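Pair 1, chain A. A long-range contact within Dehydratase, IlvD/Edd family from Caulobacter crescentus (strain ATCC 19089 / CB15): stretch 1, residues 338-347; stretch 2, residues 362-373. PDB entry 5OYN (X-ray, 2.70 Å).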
# COMPACT_ATOMS: atom_id res chain seq x y z
N ALA A 338 30.74 2.42 -6.84
CA ALA A 338 31.46 3.67 -6.62
C ALA A 338 32.59 3.55 -5.61
O ALA A 338 33.69 4.05 -5.90
CB ALA A 338 30.49 4.78 -6.22
N PRO A 339 32.42 2.91 -4.44
CA PRO A 339 33.55 2.83 -3.51
C PRO A 339 34.78 2.20 -4.13
O PRO A 339 35.90 2.62 -3.83
CB PRO A 339 33.00 1.99 -2.35
CG PRO A 339 31.56 2.13 -2.44
CD PRO A 339 31.23 2.24 -3.89
N ALA A 340 34.60 1.21 -5.01
CA ALA A 340 35.75 0.59 -5.65
C ALA A 340 36.46 1.58 -6.57
O ALA A 340 37.69 1.60 -6.65
CB ALA A 340 35.33 -0.67 -6.41
N VAL A 341 35.70 2.43 -7.26
CA VAL A 341 36.31 3.43 -8.13
C VAL A 341 37.04 4.47 -7.29
O VAL A 341 38.19 4.82 -7.58
CB VAL A 341 35.23 4.07 -9.03
CG1 VAL A 341 35.87 4.98 -10.06
CG2 VAL A 341 34.38 2.98 -9.71
N LEU A 342 36.39 4.94 -6.22
CA LEU A 342 37.02 5.91 -5.33
C LEU A 342 38.29 5.35 -4.70
O LEU A 342 39.25 6.08 -4.47
CB LEU A 342 36.02 6.33 -4.24
CG LEU A 342 34.91 7.23 -4.77
CD1 LEU A 342 33.87 7.49 -3.72
CD2 LEU A 342 35.46 8.56 -5.34
N TRP A 343 38.31 4.05 -4.41
CA TRP A 343 39.50 3.44 -3.82
C TRP A 343 40.68 3.56 -4.77
O TRP A 343 41.76 4.01 -4.39
CB TRP A 343 39.21 1.98 -3.49
CG TRP A 343 40.33 1.22 -2.85
CD1 TRP A 343 40.52 1.01 -1.51
CD2 TRP A 343 41.38 0.52 -3.51
NE1 TRP A 343 41.63 0.23 -1.30
CE2 TRP A 343 42.18 -0.08 -2.52
CE3 TRP A 343 41.74 0.35 -4.85
CZ2 TRP A 343 43.31 -0.84 -2.83
CZ3 TRP A 343 42.87 -0.40 -5.15
CH2 TRP A 343 43.63 -0.98 -4.14
N GLU A 344 40.47 3.13 -6.02
CA GLU A 344 41.46 3.29 -7.08
C GLU A 344 42.04 4.70 -7.07
O GLU A 344 43.26 4.88 -7.03
CB GLU A 344 40.78 2.97 -8.42
CG GLU A 344 41.64 2.30 -9.47
CD GLU A 344 42.21 0.95 -9.05
OE1 GLU A 344 41.50 0.15 -8.42
OE2 GLU A 344 43.39 0.69 -9.37
N LEU A 345 41.17 5.71 -7.06
CA LEU A 345 41.63 7.10 -7.07
C LEU A 345 42.41 7.43 -5.80
O LEU A 345 43.53 7.97 -5.87
CB LEU A 345 40.45 8.05 -7.24
CG LEU A 345 39.90 8.13 -8.66
CD1 LEU A 345 38.51 8.71 -8.67
CD2 LEU A 345 40.84 8.92 -9.59
N LEU A 346 41.85 7.09 -4.64
CA LEU A 346 42.50 7.39 -3.37
C LEU A 346 43.94 6.86 -3.34
O LEU A 346 44.84 7.52 -2.80
CB LEU A 346 41.68 6.79 -2.22
CG LEU A 346 42.25 6.94 -0.82
CD1 LEU A 346 41.81 8.27 -0.26
CD2 LEU A 346 41.79 5.79 0.07
N GLN A 347 44.17 5.69 -3.94
CA GLN A 347 45.50 5.10 -3.94
C GLN A 347 46.50 5.92 -4.76
O GLN A 347 47.71 5.82 -4.52
CB GLN A 347 45.44 3.67 -4.48
CG GLN A 347 44.64 2.68 -3.65
CD GLN A 347 45.00 2.69 -2.17
OE1 GLN A 347 44.51 3.53 -1.41
NE2 GLN A 347 45.86 1.75 -1.76
N THR A 362 35.68 9.41 7.66
CA THR A 362 36.22 10.20 6.56
C THR A 362 36.20 9.36 5.29
O THR A 362 36.15 8.13 5.34
CB THR A 362 37.65 10.69 6.86
OG1 THR A 362 38.51 9.57 7.10
CG2 THR A 362 37.65 11.58 8.08
N MET A 363 36.21 10.05 4.14
CA MET A 363 36.22 9.34 2.87
C MET A 363 37.23 8.21 2.89
O MET A 363 36.87 7.04 2.67
CB MET A 363 36.52 10.30 1.71
CG MET A 363 36.20 9.70 0.33
SD MET A 363 34.43 9.37 0.02
CE MET A 363 34.50 7.62 -0.15
N SER A 364 38.49 8.51 3.21
CA SER A 364 39.52 7.48 3.28
C SER A 364 39.11 6.34 4.21
O SER A 364 39.28 5.16 3.88
CB SER A 364 40.85 8.07 3.74
OG SER A 364 41.66 7.06 4.32
N GLU A 365 38.59 6.67 5.40
CA GLU A 365 38.17 5.63 6.33
C GLU A 365 37.08 4.77 5.71
O GLU A 365 37.09 3.54 5.87
CB GLU A 365 37.71 6.26 7.65
CG GLU A 365 38.85 6.62 8.61
CD GLU A 365 38.39 7.49 9.80
OE1 GLU A 365 37.48 8.34 9.65
OE2 GLU A 365 38.95 7.32 10.91
N ASN A 366 36.15 5.39 4.97
CA ASN A 366 35.08 4.64 4.31
C ASN A 366 35.64 3.66 3.28
O ASN A 366 35.10 2.57 3.09
CB ASN A 366 34.10 5.59 3.61
CG ASN A 366 33.29 6.39 4.59
OD1 ASN A 366 33.14 6.00 5.74
ND2 ASN A 366 32.77 7.54 4.15
N LEU A 367 36.72 4.06 2.61
CA LEU A 367 37.21 3.35 1.43
C LEU A 367 38.12 2.18 1.76
O LEU A 367 38.47 1.42 0.85
CB LEU A 367 37.94 4.33 0.52
CG LEU A 367 36.95 5.25 -0.18
CD1 LEU A 367 37.63 6.27 -1.04
CD2 LEU A 367 36.05 4.39 -1.00
N GLN A 368 38.52 2.00 3.02
CA GLN A 368 39.38 0.88 3.36
C GLN A 368 38.68 -0.43 3.06
O GLN A 368 37.55 -0.67 3.52
CB GLN A 368 39.79 0.95 4.83
CG GLN A 368 40.65 2.17 5.14
CD GLN A 368 41.78 2.37 4.13
OE1 GLN A 368 41.86 3.40 3.44
NE2 GLN A 368 42.66 1.36 4.02
N GLY A 369 39.33 -1.28 2.27
CA GLY A 369 38.79 -2.56 1.91
C GLY A 369 38.04 -2.58 0.60
O GLY A 369 37.70 -3.67 0.11
N ARG A 370 37.83 -1.42 -0.02
CA ARG A 370 36.96 -1.32 -1.18
C ARG A 370 37.66 -1.59 -2.51
O ARG A 370 37.15 -1.18 -3.56
CB ARG A 370 36.31 0.07 -1.23
CG ARG A 370 35.27 0.34 -0.14
CD ARG A 370 34.55 -0.90 0.29
NE ARG A 370 33.55 -0.59 1.30
CZ ARG A 370 32.23 -0.74 1.15
NH1 ARG A 370 31.73 -1.21 0.01
NH2 ARG A 370 31.41 -0.41 2.13
N GLU A 371 38.80 -2.27 -2.52
CA GLU A 371 39.36 -2.63 -3.82
C GLU A 371 38.38 -3.53 -4.56
O GLU A 371 37.74 -4.41 -3.96
CB GLU A 371 40.72 -3.33 -3.69
CG GLU A 371 41.44 -3.42 -5.05
CD GLU A 371 42.67 -4.32 -5.06
OE1 GLU A 371 43.22 -4.63 -3.97
OE2 GLU A 371 43.09 -4.72 -6.19
N THR A 372 38.25 -3.30 -5.86
CA THR A 372 37.28 -4.03 -6.66
C THR A 372 37.54 -5.53 -6.62
O THR A 372 38.63 -6.00 -6.28
CB THR A 372 37.31 -3.59 -8.11
OG1 THR A 372 36.55 -4.52 -8.89
CG2 THR A 372 38.74 -3.58 -8.60
N SER A 373 36.52 -6.27 -7.02
CA SER A 373 36.56 -7.73 -7.08
C SER A 373 36.44 -8.24 -8.50
O SER A 373 36.55 -9.46 -8.71
CB SER A 373 35.44 -8.33 -6.23
OG SER A 373 34.25 -7.54 -6.31
O HOH W 1 38.88 -0.50 -7.21
O HOH W 2 42.61 -0.82 1.50

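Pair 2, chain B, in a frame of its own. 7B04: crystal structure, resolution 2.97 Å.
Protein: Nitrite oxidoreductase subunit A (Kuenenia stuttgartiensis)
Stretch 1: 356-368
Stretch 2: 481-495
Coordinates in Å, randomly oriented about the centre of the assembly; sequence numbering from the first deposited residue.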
# COMPACT_ATOMS: atom_id res chain seq x y z
N THR B 356 22.01 19.27 -0.80
CA THR B 356 22.66 20.25 -1.67
C THR B 356 24.17 20.17 -1.53
O THR B 356 24.90 20.19 -2.53
CB THR B 356 22.17 21.67 -1.37
OG1 THR B 356 20.75 21.74 -1.52
CG2 THR B 356 22.83 22.66 -2.31
N ALA B 357 24.66 20.05 -0.30
CA ALA B 357 26.10 19.96 -0.08
C ALA B 357 26.69 18.72 -0.74
O ALA B 357 27.76 18.79 -1.36
CB ALA B 357 26.39 19.96 1.42
N LEU B 358 25.98 17.58 -0.66
CA LEU B 358 26.51 16.34 -1.21
C LEU B 358 26.77 16.46 -2.71
O LEU B 358 27.85 16.10 -3.19
CB LEU B 358 25.55 15.19 -0.93
CG LEU B 358 25.93 13.83 -1.52
CD1 LEU B 358 27.22 13.32 -0.89
CD2 LEU B 358 24.81 12.82 -1.35
N PHE B 359 25.80 16.97 -3.45
CA PHE B 359 25.96 17.11 -4.89
C PHE B 359 26.88 18.26 -5.26
O PHE B 359 27.45 18.25 -6.36
CB PHE B 359 24.60 17.27 -5.57
CG PHE B 359 23.80 16.00 -5.60
CD1 PHE B 359 23.96 15.09 -6.64
CD2 PHE B 359 22.90 15.70 -4.59
CE1 PHE B 359 23.23 13.92 -6.67
CE2 PHE B 359 22.17 14.53 -4.61
CZ PHE B 359 22.33 13.64 -5.66
N LEU B 360 27.04 19.26 -4.38
CA LEU B 360 28.07 20.26 -4.60
C LEU B 360 29.45 19.66 -4.45
O LEU B 360 30.36 19.98 -5.22
CB LEU B 360 27.88 21.43 -3.62
CG LEU B 360 26.72 22.39 -3.87
CD1 LEU B 360 26.55 23.34 -2.70
CD2 LEU B 360 26.93 23.16 -5.16
N GLY B 361 29.63 18.78 -3.46
CA GLY B 361 30.90 18.08 -3.32
C GLY B 361 31.20 17.19 -4.51
O GLY B 361 32.36 17.07 -4.93
N ILE B 362 30.18 16.55 -5.07
CA ILE B 362 30.38 15.71 -6.25
C ILE B 362 30.66 16.57 -7.47
O ILE B 362 31.47 16.21 -8.33
CB ILE B 362 29.16 14.79 -6.46
CG1 ILE B 362 29.00 13.84 -5.28
CG2 ILE B 362 29.29 14.01 -7.76
CD1 ILE B 362 27.70 13.06 -5.30
N THR B 363 30.01 17.74 -7.56
CA THR B 363 30.31 18.67 -8.64
C THR B 363 31.76 19.14 -8.58
O THR B 363 32.42 19.29 -9.61
CB THR B 363 29.35 19.86 -8.58
OG1 THR B 363 28.00 19.40 -8.64
CG2 THR B 363 29.60 20.81 -9.75
N LYS B 364 32.27 19.37 -7.36
CA LYS B 364 33.66 19.76 -7.21
C LYS B 364 34.60 18.66 -7.70
O LYS B 364 35.61 18.94 -8.35
CB LYS B 364 33.96 20.10 -5.75
CG LYS B 364 35.42 20.38 -5.47
CD LYS B 364 35.65 20.77 -4.02
CE LYS B 364 37.13 20.75 -3.68
NZ LYS B 364 37.88 21.75 -4.48
N ILE B 365 34.27 17.40 -7.40
CA ILE B 365 35.10 16.29 -7.86
C ILE B 365 35.05 16.19 -9.38
O ILE B 365 36.05 15.85 -10.03
CB ILE B 365 34.65 14.98 -7.19
CG1 ILE B 365 34.82 15.08 -5.67
CG2 ILE B 365 35.45 13.80 -7.72
CD1 ILE B 365 34.17 13.93 -4.91
N LEU B 366 33.90 16.50 -9.99
CA LEU B 366 33.78 16.41 -11.44
C LEU B 366 34.59 17.50 -12.14
O LEU B 366 35.01 17.31 -13.28
CB LEU B 366 32.32 16.49 -11.86
CG LEU B 366 31.46 15.29 -11.48
CD1 LEU B 366 30.00 15.57 -11.80
CD2 LEU B 366 31.94 14.04 -12.20
N ILE B 367 34.83 18.63 -11.47
CA ILE B 367 35.45 19.78 -12.11
C ILE B 367 36.94 19.81 -11.81
O ILE B 367 37.75 20.25 -12.64
CB ILE B 367 34.75 21.08 -11.68
CG1 ILE B 367 33.30 21.09 -12.16
CG2 ILE B 367 35.49 22.31 -12.22
CD1 ILE B 367 32.48 22.24 -11.62
N ASP B 368 37.33 19.34 -10.62
CA ASP B 368 38.76 19.26 -10.29
C ASP B 368 39.50 18.32 -11.23
O ASP B 368 40.63 18.61 -11.65
CB ASP B 368 38.94 18.82 -8.84
CG ASP B 368 38.62 19.92 -7.84
OD1 ASP B 368 37.90 20.88 -8.21
OD2 ASP B 368 39.07 19.82 -6.69
N LEU B 481 31.00 31.62 -15.22
CA LEU B 481 30.28 30.97 -14.13
C LEU B 481 31.04 29.77 -13.61
O LEU B 481 31.06 29.50 -12.40
CB LEU B 481 28.88 30.56 -14.58
CG LEU B 481 28.06 29.83 -13.51
CD1 LEU B 481 27.83 30.72 -12.29
CD2 LEU B 481 26.73 29.33 -14.08
N LEU B 482 31.70 29.03 -14.51
CA LEU B 482 32.51 27.90 -14.08
C LEU B 482 33.68 28.36 -13.22
O LEU B 482 34.00 27.73 -12.20
CB LEU B 482 33.01 27.13 -15.30
CG LEU B 482 33.32 25.64 -15.12
CD1 LEU B 482 33.07 24.89 -16.41
CD2 LEU B 482 34.75 25.45 -14.66
N GLU B 483 34.34 29.45 -13.61
CA GLU B 483 35.35 30.04 -12.74
C GLU B 483 34.76 30.44 -11.40
O GLU B 483 35.34 30.17 -10.35
CB GLU B 483 36.03 31.23 -13.42
CG GLU B 483 37.11 30.85 -14.42
CD GLU B 483 38.34 30.25 -13.76
OE1 GLU B 483 38.66 30.64 -12.61
OE2 GLU B 483 39.00 29.39 -14.39
N MET B 484 33.62 31.12 -11.47
CA MET B 484 32.92 31.53 -10.23
C MET B 484 32.54 30.25 -9.50
O MET B 484 32.69 30.20 -8.28
CB MET B 484 31.68 32.37 -10.54
CG MET B 484 32.00 33.73 -11.12
SD MET B 484 30.72 34.96 -10.87
CE MET B 484 31.48 36.02 -9.66
N TYR B 485 32.11 29.21 -10.21
CA TYR B 485 31.79 27.97 -9.47
C TYR B 485 33.05 27.38 -8.83
O TYR B 485 32.96 26.87 -7.72
CB TYR B 485 30.95 27.00 -10.31
CG TYR B 485 29.48 27.03 -9.95
CD1 TYR B 485 28.99 26.33 -8.87
CD2 TYR B 485 28.60 27.78 -10.68
CE1 TYR B 485 27.65 26.36 -8.54
CE2 TYR B 485 27.26 27.83 -10.36
CZ TYR B 485 26.78 27.12 -9.28
OH TYR B 485 25.46 27.20 -8.99
N LYS B 486 34.18 27.47 -9.51
CA LYS B 486 35.48 26.96 -9.02
C LYS B 486 35.81 27.64 -7.70
O LYS B 486 36.37 26.99 -6.84
CB LYS B 486 36.55 27.35 -10.04
CG LYS B 486 37.14 26.23 -10.87
CD LYS B 486 37.99 26.76 -11.99
CE LYS B 486 38.22 25.77 -13.11
NZ LYS B 486 37.99 26.40 -14.42
N ILE B 487 35.53 28.93 -7.58
CA ILE B 487 35.75 29.62 -6.32
C ILE B 487 34.61 29.34 -5.35
O ILE B 487 34.80 29.38 -4.13
CB ILE B 487 35.98 31.12 -6.57
CG1 ILE B 487 36.73 31.29 -7.89
CG2 ILE B 487 36.84 31.69 -5.46
CD1 ILE B 487 37.19 32.69 -8.20
N HIS B 488 33.40 29.09 -5.85
CA HIS B 488 32.30 28.77 -4.94
C HIS B 488 32.53 27.42 -4.27
O HIS B 488 32.21 27.24 -3.10
CB HIS B 488 30.96 28.75 -5.68
CG HIS B 488 29.78 28.53 -4.77
ND1 HIS B 488 29.63 29.19 -3.57
CD2 HIS B 488 28.71 27.70 -4.88
CE1 HIS B 488 28.51 28.79 -2.99
NE2 HIS B 488 27.94 27.89 -3.76
N LEU B 489 33.09 26.45 -5.01
CA LEU B 489 33.20 25.08 -4.53
C LEU B 489 34.37 24.86 -3.58
O LEU B 489 34.59 23.71 -3.17
CB LEU B 489 33.34 24.15 -5.74
CG LEU B 489 32.11 23.98 -6.63
CD1 LEU B 489 32.47 23.33 -7.96
CD2 LEU B 489 31.06 23.17 -5.90
N ARG B 490 35.10 25.91 -3.19
CA ARG B 490 36.19 25.75 -2.24
C ARG B 490 35.69 25.42 -0.83
O ARG B 490 36.46 24.89 -0.02
CB ARG B 490 37.05 27.01 -2.19
N ASP B 491 34.44 25.76 -0.52
CA ASP B 491 33.83 25.43 0.76
C ASP B 491 33.24 24.04 0.79
O ASP B 491 32.71 23.62 1.82
CB ASP B 491 32.77 26.45 1.13
CG ASP B 491 33.33 27.85 1.22
OD1 ASP B 491 34.52 28.04 0.89
OD2 ASP B 491 32.60 28.75 1.65
N TYR B 492 33.28 23.33 -0.33
CA TYR B 492 32.68 22.01 -0.44
C TYR B 492 33.75 20.97 -0.74
O TYR B 492 33.57 20.06 -1.56
CB TYR B 492 31.58 22.04 -1.49
CG TYR B 492 30.47 22.92 -0.96
CD1 TYR B 492 29.48 22.40 -0.14
CD2 TYR B 492 30.47 24.29 -1.19
CE1 TYR B 492 28.50 23.20 0.38
CE2 TYR B 492 29.49 25.10 -0.67
CZ TYR B 492 28.50 24.55 0.12
OH TYR B 492 27.51 25.34 0.65
N ASP B 493 34.89 21.11 -0.04
CA ASP B 493 35.93 20.09 -0.09
C ASP B 493 35.39 18.77 0.45
O ASP B 493 34.46 18.74 1.26
CB ASP B 493 37.15 20.55 0.72
CG ASP B 493 36.86 20.70 2.21
OD1 ASP B 493 35.94 21.47 2.53
OD2 ASP B 493 37.57 20.09 3.04
N ILE B 494 36.01 17.69 -0.02
CA ILE B 494 35.50 16.35 0.24
C ILE B 494 35.37 16.10 1.74
O ILE B 494 34.47 15.39 2.19
CB ILE B 494 36.39 15.28 -0.43
CG1 ILE B 494 36.54 15.57 -1.93
CG2 ILE B 494 35.82 13.90 -0.23
CD1 ILE B 494 37.62 14.75 -2.62
N ASP B 495 36.26 16.69 2.53
CA ASP B 495 36.25 16.46 3.97
C ASP B 495 35.17 17.26 4.69
O ASP B 495 34.53 16.75 5.61
CB ASP B 495 37.62 16.78 4.56
CG ASP B 495 38.65 15.73 4.22
OD1 ASP B 495 38.26 14.55 4.05
OD2 ASP B 495 39.85 16.07 4.13

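The sharpest difference lies at the position filled by A:Trp343 in pair 1 and B:Lys364 in pair 2. Both side chains leave the helix toward the second stretch with chi1 in the t well, and both reach backbone carbonyls, but one is a flat aromatic plate and the other a flexible chain. The indole sets the edge of its ring against a carbonyl, CD1 of A:Trp343 lying 3.2 Å from O of A:Leu367, and offers one face to A:Glu371, whose CG stands 3.6 Å from the centroid of the six-membered ring of A:Trp343 in a CH-pi contact. A water accepts from A:Trp343 NE1, so the indole nitrogen has a polar partner. The lysine instead runs its methylenes over the backbone from B:Leu489 to B:Tyr492, with CD of B:Lys364 3.2 Å from O of B:Leu489 and 3.3 Å from O of B:Tyr492, and its amine folds back to its own helix, NZ of B:Lys364 forming a salt bridge with OD2 of B:Asp368 at 3.2 Å.

The shared frame is a helix packed against a second stretch whose helix gives way to a type II turn in pair 1 and to a 3-10 segment in pair 2; 14 central residues superpose with an RMSD of 0.9 Å. No direct hydrogen bond joins the stretches in either pair, though waters bridge them in pair 1, and packing dominates both contacts.

The constant feature is leucine. A:Leu367 and B:Leu489 coincide, side-chain centres 0.4 Å apart, both with chi1 m and chi2 t. In pair 1 this branched, apolar knob sits among A:Pro339, A:Leu342, A:Trp343 and A:Leu346. In pair 2 B:Leu489 meets B:Leu360, B:Thr363, B:Lys364 and B:Ile367, the matching positions. B:Thr363 suits a helix facing a hydrophobic partner because its OG1 donates to O of B:Phe359 at 2.6 Å, leaving CG2 for the leucine.

A:Pro339 matches B:Leu360, and A:Arg370 matches B:Tyr492. The compact proline ring packs on the aliphatic part of the arginine, CB of A:Pro339 to CG of A:Arg370 being 3.6 Å; CD1 of B:Leu360 lies over the face of the B:Tyr492 ring, 3.8 Å from its centroid.

A:Ala340 matches B:Gly361. CA of A:Ala340 lies 3.1 Å from O of A:Arg370, a CA-H...O contact, whereas CA of B:Gly361 is 3.8 Å from O of B:Tyr492. CB of A:Ala340 also packs 3.9 Å from CB of A:Thr372; glycine has no such group.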